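Local coordinates for putative ribose operon repressor (Burkholderia thailandensis, PDB 3EGC), which probably acts as a LacI-family transcriptional repressor, pairing a DNA-binding function with a periplasmic-binding-protein-like sugar-binding domain, at the interface of chains A and B. Sequence-based numbering; all coordinates share one arbitrary frame. Chains: chain A/B, putative ribose operon repressor.

The interface of chains A and B. Residues chain A 25, 28, 31, 242; chain B 18-19, 45.
In the two-fold symmetric homodimer interface of the deposited assembly, probably the dimer contact as in LacI-family regulators, B:Glu19, from the loop after strand 10-15, reaches across to A:Ser28 on helix 21-36 and A:Arg242 on helix 241-257. Its chain is extended beyond CG, with CG turned away from the carbonyl carbon (chi1 -61°), which carries the carboxylate between the two helices. A:Ser28 OG donates a hydrogen bond to B:Glu19 OE2 at 2.7 Å, arriving on the anti side, 21° out of the carboxylate plane. OE1 is paired by charge with A:Arg242 NH1, but the N-H points away from it and the modelled separation is too short to trust, so the detail of this salt bridge is doubtful; the guanidinium and carboxylate planes lie 65° apart. Aliphatic portions support the polar grip: B:Glu19 CG lies 3.6 Å from A:Ser28 CB, and A:Glu25 CG packs near the same methylene. A:Glu25 also faces A:Arg242 within its own chain, a loose salt bridge with OE1 4.0 Å from NH2, which may help balance the acidic groups. Beside this cluster, water 1 links B:Asn45 ND2, at 3.0 Å, to A:Ser28 O and to A:Glu31 OE2, at 2.9 Å. The other end of that amide is tied down within chain B, where B:Ile18 N donates to B:Asn45 OD1 at 2.8 Å. The patch thus sets the end of strand 40-45 and the loop holding B:Glu19 against two helices of chain A, and recurs with the chains exchanged.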
ATOM      1  N   GLU A  25       4.079  -4.408   1.532  1.00 25.83           N
ATOM      2  CA  GLU A  25       4.947  -4.623   2.708  1.00 27.07           C
ATOM      3  C   GLU A  25       5.691  -5.999   2.651  1.00 26.83           C
ATOM      4  O   GLU A  25       6.808  -6.099   3.115  1.00 26.53           O
ATOM      5  CB  GLU A  25       4.140  -4.525   3.998  1.00 27.61           C
ATOM      6  CG  GLU A  25       3.562  -3.137   4.343  1.00 28.93           C
ATOM      7  CD  GLU A  25       2.685  -3.201   5.620  1.00 33.76           C
ATOM      8  OE1 GLU A  25       2.523  -4.276   6.261  1.00 34.55           O
ATOM      9  OE2 GLU A  25       2.182  -2.175   6.064  1.00 35.83           O
ATOM     10  N   SER A  28       8.522  -5.366   0.170  1.00 24.73           N
ATOM     11  CA  SER A  28       9.539  -4.595   0.922  1.00 26.27           C
ATOM     12  C   SER A  28      10.481  -5.560   1.706  1.00 25.08           C
ATOM     13  O   SER A  28      11.679  -5.487   1.573  1.00 25.85           O
ATOM     14  CB  SER A  28       8.828  -3.644   1.906  1.00 24.35           C
ATOM     15  OG  SER A  28       9.755  -3.016   2.669  1.00 27.52           O
ATOM     16  N   GLU A  31      12.635  -7.566  -0.838  1.00 28.50           N
ATOM     17  CA  GLU A  31      13.638  -6.739  -1.474  1.00 30.17           C
ATOM     18  C   GLU A  31      14.791  -6.399  -0.538  1.00 30.11           C
ATOM     19  O   GLU A  31      15.923  -6.360  -0.937  1.00 29.35           O
ATOM     20  CB  GLU A  31      13.006  -5.433  -2.014  1.00 30.59           C
ATOM     21  CG  GLU A  31      13.916  -4.642  -2.925  1.00 32.42           C
ATOM     22  CD  GLU A  31      14.766  -3.631  -2.165  1.00 33.91           C
ATOM     23  OE1 GLU A  31      15.715  -3.179  -2.783  1.00 35.41           O
ATOM     24  OE2 GLU A  31      14.504  -3.303  -0.988  1.00 34.80           O
ATOM     25  N   ARG A 242       6.317  -7.742   6.707  1.00 29.51           N
ATOM     26  CA  ARG A 242       7.725  -7.651   6.350  1.00 31.14           C
ATOM     27  C   ARG A 242       8.528  -8.923   6.586  1.00 30.37           C
ATOM     28  O   ARG A 242       9.310  -9.328   5.745  1.00 30.38           O
ATOM     29  CB  ARG A 242       8.375  -6.424   7.055  1.00 31.33           C
ATOM     30  CG  ARG A 242       8.209  -5.155   6.209  1.00 36.00           C
ATOM     31  CD  ARG A 242       8.290  -3.849   7.077  1.00 43.46           C
ATOM     32  NE  ARG A 242       7.131  -3.736   7.959  1.00 47.74           N
ATOM     33  CZ  ARG A 242       6.241  -2.738   7.949  1.00 49.60           C
ATOM     34  NH1 ARG A 242       6.386  -1.699   7.126  1.00 50.93           N
ATOM     35  NH2 ARG A 242       5.211  -2.775   8.810  1.00 50.24           N
TER
ATOM     36  N   ILE B  18       7.890   1.691  -0.982  1.00 30.77           N
ATOM     37  CA  ILE B  18       6.900   0.776  -1.621  1.00 30.40           C
ATOM     38  C   ILE B  18       5.704   0.467  -0.688  1.00 30.55           C
ATOM     39  O   ILE B  18       4.633   0.174  -1.167  1.00 29.70           O
ATOM     40  CB  ILE B  18       7.566  -0.557  -2.165  1.00 30.25           C
ATOM     41  CG1 ILE B  18       6.622  -1.301  -3.104  1.00 30.69           C
ATOM     42  CG2 ILE B  18       7.984  -1.473  -1.053  1.00 29.61           C
ATOM     43  CD1 ILE B  18       6.484  -0.679  -4.523  1.00 33.03           C
ATOM     44  N   GLU B  19       5.898   0.578   0.620  1.00 29.88           N
ATOM     45  CA  GLU B  19       4.885   0.238   1.621  1.00 30.96           C
ATOM     46  C   GLU B  19       3.778   1.326   1.666  1.00 30.80           C
ATOM     47  O   GLU B  19       2.652   1.065   2.107  1.00 30.43           O
ATOM     48  CB  GLU B  19       5.544   0.097   3.009  1.00 31.14           C
ATOM     49  CG  GLU B  19       6.607  -1.014   3.105  1.00 32.52           C
ATOM     50  CD  GLU B  19       7.357  -1.009   4.473  1.00 37.90           C
ATOM     51  OE1 GLU B  19       7.047  -0.158   5.375  1.00 38.57           O
ATOM     52  OE2 GLU B  19       8.263  -1.857   4.667  1.00 39.97           O
ATOM     53  N   ASN B  45      13.493  -0.912  -3.223  1.00 28.41           N
ATOM     54  CA  ASN B  45      12.839  -0.023  -2.244  1.00 29.92           C
ATOM     55  C   ASN B  45      13.914   0.646  -1.340  1.00 29.67           C
ATOM     56  O   ASN B  45      14.741  -0.038  -0.810  1.00 30.10           O
ATOM     57  CB  ASN B  45      11.835  -0.855  -1.391  1.00 29.04           C
ATOM     58  CG  ASN B  45      11.124  -0.020  -0.345  1.00 29.81           C
ATOM     59  OD1 ASN B  45      10.549   1.036  -0.681  1.00 29.10           O
ATOM     60  ND2 ASN B  45      11.142  -0.476   0.918  1.00 26.33           N
TER
HETATM   61  O   HOH W   1      12.535  -3.129   1.075  1.00 40.02           O